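Local coordinates for protein D-alanine--D-alanine ligase (Coxiella burnetii, PDB 3TQT) that probably joins two D-alanine molecules at the expense of ATP, making the D-alanyl-D-alanine dipeptide for peptidoglycan synthesis, at residues 160-165 with 216-221; 146-151 with 291-296; 83-88 with 96-101. All coordinates share one frame; numbering follows the deposited sequence.

Contact 1: residues 160-165 with 216-221; sequences TLSPRD and DDRLMV
Residues 160-165 and 216-221 pair as antiparallel strand ends. Leu-161 and Leu-219 form a hydrogen-bonded pair, and Thr-160 and Met-220 form the next, non-hydrogen-bonded one. Leu-161 N donates to Leu-219 O at 2.8 Å, from above the carbonyl plane. The return bond, Leu-219 N to Leu-161 O at 2.9 Å, is almost straight (176°). Beyond it the strand pairing ends, but the chains stay close. A type I turn starts at Ser-162, whose N hydrogen-bonds to Asp-165 OD2 (2.7 Å). A water links Ser-162 OG to Asp-217 O, and Pro-163 CD rests on Asp-217 O at 3.1 Å.

Here strand 159-161 is the outermost of the four-stranded antiparallel sheet of the ATP-grasp domain, next to 219-223. Residues 216-221 fall within the predicted ATP-binding region. On one face, the two leucines lie side by side and point the same way. Leu-161 CB meets Leu-219 CD1 at 3.7 Å, and helix 202-212 packs against both. Leu-219 holds CG in the crowded position between N and the carbonyl carbon (chi1 65°), which brings CD1 toward Leu-161.

Thr-160 CG2, on the other face, is anti to N and touches Arg-218 CG at 3.5 Å. The Arg-218 chain bends at chi3 (73°), and Thr-160 CG2 lies at the guanidinium edge, in its plane. Arg-218 NH2 forms salt bridges with Asp-142 and Glu-140; Thr-160 OG1 is hydrogen-bonded to the same Asp-142.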
loop_
_atom_site.group_PDB
_atom_site.type_symbol
_atom_site.label_atom_id
_atom_site.label_comp_id
_atom_site.label_asym_id
_atom_site.label_seq_id
_atom_site.Cartn_x
_atom_site.Cartn_y
_atom_site.Cartn_z
ATOM N N THR A 160 -6.558 -7.840 -17.346
ATOM C CA THR A 160 -6.194 -8.570 -16.147
ATOM C C THR A 160 -6.929 -9.912 -16.111
ATOM O O THR A 160 -8.092 -9.993 -16.491
ATOM C CB THR A 160 -6.574 -7.757 -14.903
ATOM O OG1 THR A 160 -5.785 -6.553 -14.864
ATOM C CG2 THR A 160 -6.356 -8.568 -13.618
ATOM N N LEU A 161 -6.234 -10.960 -15.675
ATOM C CA LEU A 161 -6.863 -12.243 -15.396
ATOM C C LEU A 161 -6.481 -12.679 -13.996
ATOM O O LEU A 161 -5.344 -12.480 -13.554
ATOM C CB LEU A 161 -6.397 -13.327 -16.369
ATOM C CG LEU A 161 -6.932 -13.316 -17.796
ATOM C CD1 LEU A 161 -6.304 -14.468 -18.564
ATOM C CD2 LEU A 161 -8.454 -13.428 -17.803
ATOM N N SER A 162 -7.440 -13.280 -13.311
ATOM C CA SER A 162 -7.171 -13.914 -12.036
ATOM C C SER A 162 -7.384 -15.406 -12.221
ATOM O O SER A 162 -7.978 -15.838 -13.211
ATOM C CB SER A 162 -8.096 -13.368 -10.957
ATOM O OG SER A 162 -7.790 -12.008 -10.708
ATOM N N PRO A 163 -6.892 -16.203 -11.267
ATOM C CA PRO A 163 -6.940 -17.656 -11.431
ATOM C C PRO A 163 -8.344 -18.214 -11.636
ATOM O O PRO A 163 -8.474 -19.226 -12.311
ATOM C CB PRO A 163 -6.330 -18.160 -10.125
ATOM C CG PRO A 163 -5.320 -17.110 -9.813
ATOM C CD PRO A 163 -6.020 -15.809 -10.151
ATOM N N ARG A 164 -9.373 -17.578 -11.087
ATOM C CA ARG A 164 -10.727 -18.103 -11.263
ATOM C C ARG A 164 -11.403 -17.731 -12.592
ATOM O O ARG A 164 -12.399 -18.338 -12.967
ATOM C CB ARG A 164 -11.615 -17.759 -10.060
ATOM C CG ARG A 164 -11.321 -18.645 -8.847
ATOM C CD ARG A 164 -11.656 -17.958 -7.529
ATOM N NE ARG A 164 -11.069 -18.655 -6.380
ATOM C CZ ARG A 164 -9.802 -18.529 -5.991
ATOM N NH1 ARG A 164 -8.972 -17.737 -6.659
ATOM N NH2 ARG A 164 -9.357 -19.199 -4.933
ATOM N N ASP A 165 -10.850 -16.759 -13.312
ATOM C CA ASP A 165 -11.397 -16.385 -14.610
ATOM C C ASP A 165 -11.183 -17.491 -15.641
ATOM O O ASP A 165 -10.132 -18.126 -15.682
ATOM C CB ASP A 165 -10.740 -15.105 -15.121
ATOM C CG ASP A 165 -11.017 -13.920 -14.228
ATOM O OD1 ASP A 165 -12.171 -13.799 -13.768
ATOM O OD2 ASP A 165 -10.085 -13.126 -13.978
ATOM N N ASP A 216 2.523 -15.491 -9.667
ATOM C CA ASP A 216 1.779 -14.333 -9.177
ATOM C C ASP A 216 0.308 -14.720 -9.148
ATOM O O ASP A 216 -0.127 -15.604 -9.886
ATOM C CB ASP A 216 2.012 -13.130 -10.102
ATOM C CG ASP A 216 1.788 -11.795 -9.409
ATOM O OD1 ASP A 216 1.071 -11.773 -8.393
ATOM O OD2 ASP A 216 2.334 -10.770 -9.885
ATOM N N ASP A 217 -0.480 -14.073 -8.304
ATOM C CA ASP A 217 -1.877 -14.476 -8.207
ATOM C C ASP A 217 -2.764 -13.643 -9.115
ATOM O O ASP A 217 -3.985 -13.749 -9.091
ATOM C CB ASP A 217 -2.377 -14.432 -6.756
ATOM C CG ASP A 217 -2.268 -13.053 -6.133
ATOM O OD1 ASP A 217 -1.895 -12.088 -6.833
ATOM O OD2 ASP A 217 -2.576 -12.928 -4.930
ATOM N N ARG A 218 -2.147 -12.817 -9.940
ATOM C CA ARG A 218 -2.916 -12.081 -10.920
ATOM C C ARG A 218 -1.992 -11.750 -12.065
ATOM O O ARG A 218 -0.803 -11.521 -11.871
ATOM C CB ARG A 218 -3.484 -10.803 -10.307
ATOM C CG ARG A 218 -4.669 -10.220 -11.055
ATOM C CD ARG A 218 -5.338 -9.093 -10.227
ATOM N NE ARG A 218 -4.531 -7.876 -10.213
ATOM C CZ ARG A 218 -3.915 -7.388 -9.142
ATOM N NH1 ARG A 218 -4.012 -8.007 -7.961
ATOM N NH2 ARG A 218 -3.209 -6.271 -9.247
ATOM N N LEU A 219 -2.520 -11.764 -13.273
ATOM C CA LEU A 219 -1.675 -11.441 -14.399
ATOM C C LEU A 219 -2.380 -10.445 -15.287
ATOM O O LEU A 219 -3.568 -10.163 -15.120
ATOM C CB LEU A 219 -1.300 -12.704 -15.180
ATOM C CG LEU A 219 -2.387 -13.503 -15.890
ATOM C CD1 LEU A 219 -2.838 -12.810 -17.179
ATOM C CD2 LEU A 219 -1.846 -14.899 -16.203
ATOM N N MET A 220 -1.630 -9.913 -16.234
ATOM C CA MET A 220 -2.198 -9.031 -17.214
ATOM C C MET A 220 -1.672 -9.435 -18.570
ATOM O O MET A 220 -0.513 -9.834 -18.723
ATOM C CB MET A 220 -1.842 -7.576 -16.903
ATOM C CG MET A 220 -0.355 -7.291 -16.811
ATOM S SD MET A 220 -0.070 -5.801 -15.837
ATOM C CE MET A 220 -0.972 -4.595 -16.814
ATOM N N VAL A 221 -2.552 -9.344 -19.549
ATOM C CA VAL A 221 -2.190 -9.594 -20.925
ATOM C C VAL A 221 -2.104 -8.236 -21.591
ATOM O O VAL A 221 -2.938 -7.355 -21.333
ATOM C CB VAL A 221 -3.250 -10.470 -21.611
ATOM C CG1 VAL A 221 -2.808 -10.853 -23.031
ATOM C CG2 VAL A 221 -3.529 -11.722 -20.771
HETATM O O HOH W 1 -6.294 -12.116 -8.338
#

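Contact 2: residues 146-151 with 291-296; sequences TVLRAG and FKMVHC
Met-293 is the centre of this contact, with Leu-148 and Val-147 as its main partners. The contact joins two helix C-terminal ends in the ATP-grasp part of the protein. Helix 141-150 gives way to Gly-151. Helix 277-293 ends in a Schellman motif, with His-295 at positive phi as the C-prime residue. In that motif Cys-296 N bonds to Phe-291 O and His-295 N to Lys-292 O. No hydrogen bond crosses between the segments, so they meet by apolar packing and by contacts with backbone atoms.

Met-293 has CG anti to its backbone N (chi1 -167°). The chain then runs on extended and bends only at chi3 (-65°). This carries the thioether across the end of helix 141-150. Val-147 and Met-293 slide past each other in opposite directions. CG1 of Val-147 is anti to its own N. It meets Met-293 CG at 4.1 Å and Met-293 O at 3.6 Å.

Leu-148 crosses Met-293 obliquely. Its CB does not point at the other helix, but the side chain reaches over to it. The CD2 methyl touches Met-293 CB, and it also touches Val-294 CG1 at 4.1 Å. Leu-148 and Val-294 both pack against Ile-317 of strand 312-318, so the contact sits on the sheet that carries the predicted magnesium ligands. Helix 132-139 lies against Val-294, and Ser-134 there is hydrogen-bonded to Val-294 O. Val-147 also packs on Leu-143 of the second subunit.

Gly-151 lies against the tip of Met-293. The SD atom is 3.5 Å from Gly-151 CA and 3.6 Å from Leu-148 O, and the CE methyl rests 3.5 Å from Gly-151 O.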
loop_
_atom_site.group_PDB
_atom_site.type_symbol
_atom_site.label_atom_id
_atom_site.label_comp_id
_atom_site.label_asym_id
_atom_site.label_seq_id
_atom_site.Cartn_x
_atom_site.Cartn_y
_atom_site.Cartn_z
ATOM N N THR A 146 -5.044 1.242 -14.299
ATOM C CA THR A 146 -6.430 1.547 -13.994
ATOM C C THR A 146 -6.512 2.993 -13.524
ATOM O O THR A 146 -7.363 3.765 -13.971
ATOM C CB THR A 146 -6.955 0.640 -12.869
ATOM O OG1 THR A 146 -6.998 -0.711 -13.337
ATOM C CG2 THR A 146 -8.357 1.068 -12.434
ATOM N N VAL A 147 -5.617 3.354 -12.615
ATOM C CA VAL A 147 -5.639 4.684 -12.035
ATOM C C VAL A 147 -5.257 5.718 -13.095
ATOM O O VAL A 147 -5.903 6.763 -13.213
ATOM C CB VAL A 147 -4.726 4.758 -10.801
ATOM C CG1 VAL A 147 -4.553 6.191 -10.352
ATOM C CG2 VAL A 147 -5.302 3.878 -9.675
ATOM N N LEU A 148 -4.232 5.412 -13.889
ATOM C CA LEU A 148 -3.795 6.334 -14.934
ATOM C C LEU A 148 -4.890 6.565 -15.954
ATOM O O LEU A 148 -5.211 7.706 -16.293
ATOM C CB LEU A 148 -2.539 5.820 -15.633
ATOM C CG LEU A 148 -1.306 5.790 -14.720
ATOM C CD1 LEU A 148 -0.109 5.182 -15.457
ATOM C CD2 LEU A 148 -1.006 7.193 -14.216
ATOM N N ARG A 149 -5.470 5.480 -16.445
ATOM C CA ARG A 149 -6.474 5.616 -17.490
ATOM C C ARG A 149 -7.717 6.342 -16.980
ATOM O O ARG A 149 -8.304 7.149 -17.695
ATOM C CB ARG A 149 -6.852 4.257 -18.064
ATOM C CG ARG A 149 -7.905 4.356 -19.122
ATOM C CD ARG A 149 -8.789 3.137 -19.088
ATOM N NE ARG A 149 -8.389 2.042 -19.969
ATOM C CZ ARG A 149 -7.433 2.076 -20.891
ATOM N NH1 ARG A 149 -6.720 3.164 -21.092
ATOM N NH2 ARG A 149 -7.200 0.996 -21.628
ATOM N N ALA A 150 -8.104 6.063 -15.739
ATOM C CA ALA A 150 -9.242 6.745 -15.132
ATOM C C ALA A 150 -9.010 8.242 -15.111
ATOM O O ALA A 150 -9.946 9.024 -15.229
ATOM C CB ALA A 150 -9.484 6.228 -13.724
ATOM N N GLY A 151 -7.755 8.645 -14.957
ATOM C CA GLY A 151 -7.421 10.058 -14.928
ATOM C C GLY A 151 -7.093 10.637 -16.292
ATOM O O GLY A 151 -6.613 11.763 -16.391
ATOM N N PHE A 291 2.967 10.646 -12.260
ATOM C CA PHE A 291 3.566 10.697 -10.935
ATOM C C PHE A 291 2.545 11.239 -9.942
ATOM O O PHE A 291 2.340 10.687 -8.858
ATOM C CB PHE A 291 4.785 11.617 -10.999
ATOM C CG PHE A 291 5.604 11.652 -9.732
ATOM C CD1 PHE A 291 6.688 10.800 -9.569
ATOM C CD2 PHE A 291 5.310 12.553 -8.734
ATOM C CE1 PHE A 291 7.451 10.849 -8.415
ATOM C CE2 PHE A 291 6.067 12.603 -7.582
ATOM C CZ PHE A 291 7.132 11.751 -7.421
ATOM N N LYS A 292 1.884 12.322 -10.323
ATOM C CA LYS A 292 0.929 12.958 -9.423
ATOM C C LYS A 292 -0.329 12.110 -9.276
ATOM O O LYS A 292 -0.888 11.989 -8.183
ATOM C CB LYS A 292 0.582 14.367 -9.921
ATOM C CG LYS A 292 1.712 15.375 -9.711
ATOM C CD LYS A 292 1.602 16.573 -10.648
ATOM C CE LYS A 292 0.677 17.639 -10.116
ATOM N NZ LYS A 292 0.670 18.817 -11.030
ATOM N N MET A 293 -0.748 11.502 -10.381
ATOM C CA MET A 293 -1.989 10.741 -10.423
ATOM C C MET A 293 -1.962 9.513 -9.527
ATOM O O MET A 293 -2.993 9.099 -9.010
ATOM C CB MET A 293 -2.304 10.324 -11.853
ATOM C CG MET A 293 -3.703 9.810 -12.026
ATOM S SD MET A 293 -4.180 9.998 -13.742
ATOM C CE MET A 293 -4.186 11.783 -13.900
ATOM N N VAL A 294 -0.787 8.936 -9.339
ATOM C CA VAL A 294 -0.663 7.811 -8.428
ATOM C C VAL A 294 -0.159 8.269 -7.063
ATOM O O VAL A 294 0.219 7.449 -6.234
ATOM C CB VAL A 294 0.281 6.729 -8.989
ATOM C CG1 VAL A 294 -0.289 6.180 -10.307
ATOM C CG2 VAL A 294 1.667 7.298 -9.196
ATOM N N HIS A 295 -0.137 9.584 -6.860
ATOM C CA HIS A 295 0.226 10.173 -5.566
ATOM C C HIS A 295 1.588 9.723 -5.093
ATOM O O HIS A 295 1.792 9.407 -3.915
ATOM C CB HIS A 295 -0.855 9.866 -4.538
ATOM C CG HIS A 295 -2.217 10.241 -5.012
ATOM N ND1 HIS A 295 -3.258 9.343 -5.091
ATOM C CD2 HIS A 295 -2.697 11.416 -5.483
ATOM C CE1 HIS A 295 -4.326 9.952 -5.568
ATOM N NE2 HIS A 295 -4.007 11.210 -5.825
ATOM N N CYS A 296 2.521 9.704 -6.038
ATOM C CA CYS A 296 3.890 9.330 -5.751
ATOM C C CYS A 296 4.601 10.441 -4.976
ATOM O O CYS A 296 4.140 11.591 -4.917
ATOM C CB CYS A 296 4.639 9.033 -7.047
ATOM S SG CYS A 296 6.035 7.972 -6.784
#

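Contact 3: residues 83-88 with 96-101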
loop_
_atom_site.group_PDB
_atom_site.type_symbol
_atom_site.label_atom_id
_atom_site.label_comp_id
_atom_site.label_asym_id
_atom_site.label_seq_id
_atom_site.Cartn_x
_atom_site.Cartn_y
_atom_site.Cartn_z
ATOM N N ALA A 83 11.651 7.030 17.901
ATOM C CA ALA A 83 11.642 7.771 16.645
ATOM C C ALA A 83 13.049 8.113 16.169
ATOM O O ALA A 83 13.303 8.170 14.971
ATOM C CB ALA A 83 10.800 9.029 16.782
ATOM N N ALA A 84 13.966 8.321 17.108
ATOM C CA ALA A 84 15.317 8.762 16.760
ATOM C C ALA A 84 16.274 7.617 16.412
ATOM O O ALA A 84 17.101 7.745 15.508
ATOM C CB ALA A 84 15.894 9.612 17.873
ATOM N N LYS A 85 16.159 6.510 17.143
ATOM C CA LYS A 85 17.065 5.376 16.996
ATOM C C LYS A 85 16.265 4.095 16.791
ATOM O O LYS A 85 16.037 3.338 17.726
ATOM C CB LYS A 85 17.958 5.241 18.226
ATOM C CG LYS A 85 18.794 6.474 18.529
ATOM C CD LYS A 85 19.933 6.127 19.482
ATOM C CE LYS A 85 20.783 7.344 19.811
ATOM N NZ LYS A 85 20.881 7.567 21.282
ATOM N N PRO A 86 15.842 3.854 15.548
ATOM C CA PRO A 86 14.929 2.757 15.228
ATOM C C PRO A 86 15.597 1.389 15.180
ATOM O O PRO A 86 14.888 0.392 15.290
ATOM C CB PRO A 86 14.422 3.137 13.840
ATOM C CG PRO A 86 15.545 3.906 13.237
ATOM C CD PRO A 86 16.146 4.684 14.369
ATOM N N TRP A 87 16.919 1.343 15.011
ATOM C CA TRP A 87 17.624 0.077 14.853
ATOM C C TRP A 87 18.250 -0.322 16.166
ATOM O O TRP A 87 18.900 0.497 16.829
ATOM C CB TRP A 87 18.739 0.191 13.815
ATOM C CG TRP A 87 18.384 0.946 12.587
ATOM C CD1 TRP A 87 19.134 1.909 11.977
ATOM C CD2 TRP A 87 17.190 0.805 11.802
ATOM N NE1 TRP A 87 18.485 2.367 10.846
ATOM C CE2 TRP A 87 17.288 1.712 10.725
ATOM C CE3 TRP A 87 16.044 0.008 11.910
ATOM C CZ2 TRP A 87 16.289 1.842 9.768
ATOM C CZ3 TRP A 87 15.059 0.125 10.942
ATOM C CH2 TRP A 87 15.185 1.038 9.890
ATOM N N GLN A 88 18.078 -1.580 16.538
ATOM C CA GLN A 88 18.593 -2.047 17.820
ATOM C C GLN A 88 19.408 -3.296 17.617
ATOM O O GLN A 88 18.932 -4.250 17.026
ATOM C CB GLN A 88 17.446 -2.350 18.778
ATOM C CG GLN A 88 17.904 -2.807 20.150
ATOM C CD GLN A 88 16.762 -2.885 21.131
ATOM O OE1 GLN A 88 15.905 -2.000 21.175
ATOM N NE2 GLN A 88 16.730 -3.954 21.916
ATOM N N ARG A 96 21.388 0.968 20.393
ATOM C CA ARG A 96 20.511 1.480 19.341
ATOM C C ARG A 96 21.229 2.440 18.397
ATOM O O ARG A 96 22.183 3.107 18.784
ATOM C CB ARG A 96 19.252 2.119 19.934
ATOM C CG ARG A 96 18.286 1.101 20.527
ATOM C CD ARG A 96 17.013 1.749 21.052
ATOM N NE ARG A 96 16.142 0.770 21.698
ATOM C CZ ARG A 96 14.983 1.062 22.283
ATOM N NH1 ARG A 96 14.541 2.315 22.309
ATOM N NH2 ARG A 96 14.258 0.098 22.841
ATOM N N TYR A 97 20.778 2.483 17.147
ATOM C CA TYR A 97 21.426 3.291 16.121
ATOM C C TYR A 97 20.443 4.279 15.539
ATOM O O TYR A 97 19.287 3.936 15.270
ATOM C CB TYR A 97 21.945 2.430 14.979
ATOM C CG TYR A 97 22.956 1.378 15.363
ATOM C CD1 TYR A 97 24.300 1.537 15.055
ATOM C CD2 TYR A 97 22.562 0.216 16.003
ATOM C CE1 TYR A 97 25.225 0.567 15.389
ATOM C CE2 TYR A 97 23.477 -0.752 16.343
ATOM C CZ TYR A 97 24.805 -0.576 16.034
ATOM O OH TYR A 97 25.714 -1.550 16.378
ATOM N N SER A 98 20.934 5.491 15.319
ATOM C CA SER A 98 20.130 6.597 14.824
ATOM C C SER A 98 19.816 6.437 13.351
ATOM O O SER A 98 20.590 5.855 12.602
ATOM C CB SER A 98 20.911 7.899 14.986
ATOM O OG SER A 98 21.084 8.204 16.347
ATOM N N ALA A 99 18.679 6.987 12.945
ATOM C CA ALA A 99 18.369 7.168 11.540
ATOM C C ALA A 99 17.478 8.396 11.424
ATOM O O ALA A 99 16.419 8.463 12.036
ATOM C CB ALA A 99 17.682 5.933 10.972
ATOM N N ASP A 100 17.928 9.380 10.661
ATOM C CA ASP A 100 17.146 10.588 10.424
ATOM C C ASP A 100 16.331 10.458 9.158
ATOM O O ASP A 100 15.347 11.168 8.950
ATOM C CB ASP A 100 18.082 11.780 10.301
ATOM C CG ASP A 100 18.788 12.068 11.592
ATOM O OD1 ASP A 100 18.092 12.083 12.626
ATOM O OD2 ASP A 100 20.025 12.253 11.573
ATOM N N CYS A 101 16.762 9.551 8.296
ATOM C CA CYS A 101 16.053 9.305 7.056
ATOM C C CYS A 101 16.500 7.976 6.487
ATOM O O CYS A 101 17.674 7.603 6.577
ATOM C CB CYS A 101 16.284 10.443 6.052
ATOM S SG CYS A 101 15.383 10.257 4.479
HETATM O O HOH W 2 18.253 10.345 14.771
#
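Gln-88 and Arg-96 lie side by side and point the same way. Gln-88 sets CG anti to its N (chi1 -178°) and stays extended. Arg-96 starts with CG anti to the carbonyl carbon, then runs straight to NE. The amide and guanidinium planes end 23° apart. Gln-88 OE1 receives Arg-96 NE at 2.8 Å, from above the amide plane, and a weak second bond from Arg-96 NH2 at 3.1 Å. Arg-96 NH1 forms a salt bridge to Asp-82.

Strands 87-89 and 96-97 make a beta hairpin at the edge of the mixed sheet of the N-terminal domain. Tyr-97 N donates to Trp-87 O at 2.8 Å. Further on, Ala-99 N donates to Ala-84 O at 3.1 Å.

Trp-87 and Tyr-97 share the other side of the hairpin and cross at about a right angle, CB to CB 4.1 Å. Pro-86 CG sits over one face of the indole, and it meets the Ala-99 CB methyl at 3.7 Å. That methyl also lies 3.7 Å from Trp-87 NE1, which is hydrogen-bonded to Ser-8 OG. Both aromatic side chains touch Leu-52.

Contact 3 comes first along the chain and lies in the N-terminal domain. Its centre is about 40 Å from that of contact 1 and about 33 Å from that of contact 2. Contacts 1 and 2 belong to the ATP-grasp part, with centres about 21 Å and nearest atoms about 6 Å apart. Strand 159-161 of contact 1 is the next element after helix 141-150 of contact 2. Both segments of contact 1 fall between the two of contact 2. Contact 1 joins the outermost strand of the four-stranded sheet to its neighbour, while contact 2 ties that helix to the five-stranded sheet. Arg-218 packs on His-295 of the second subunit, so contacts 1 and 2 of different chains meet.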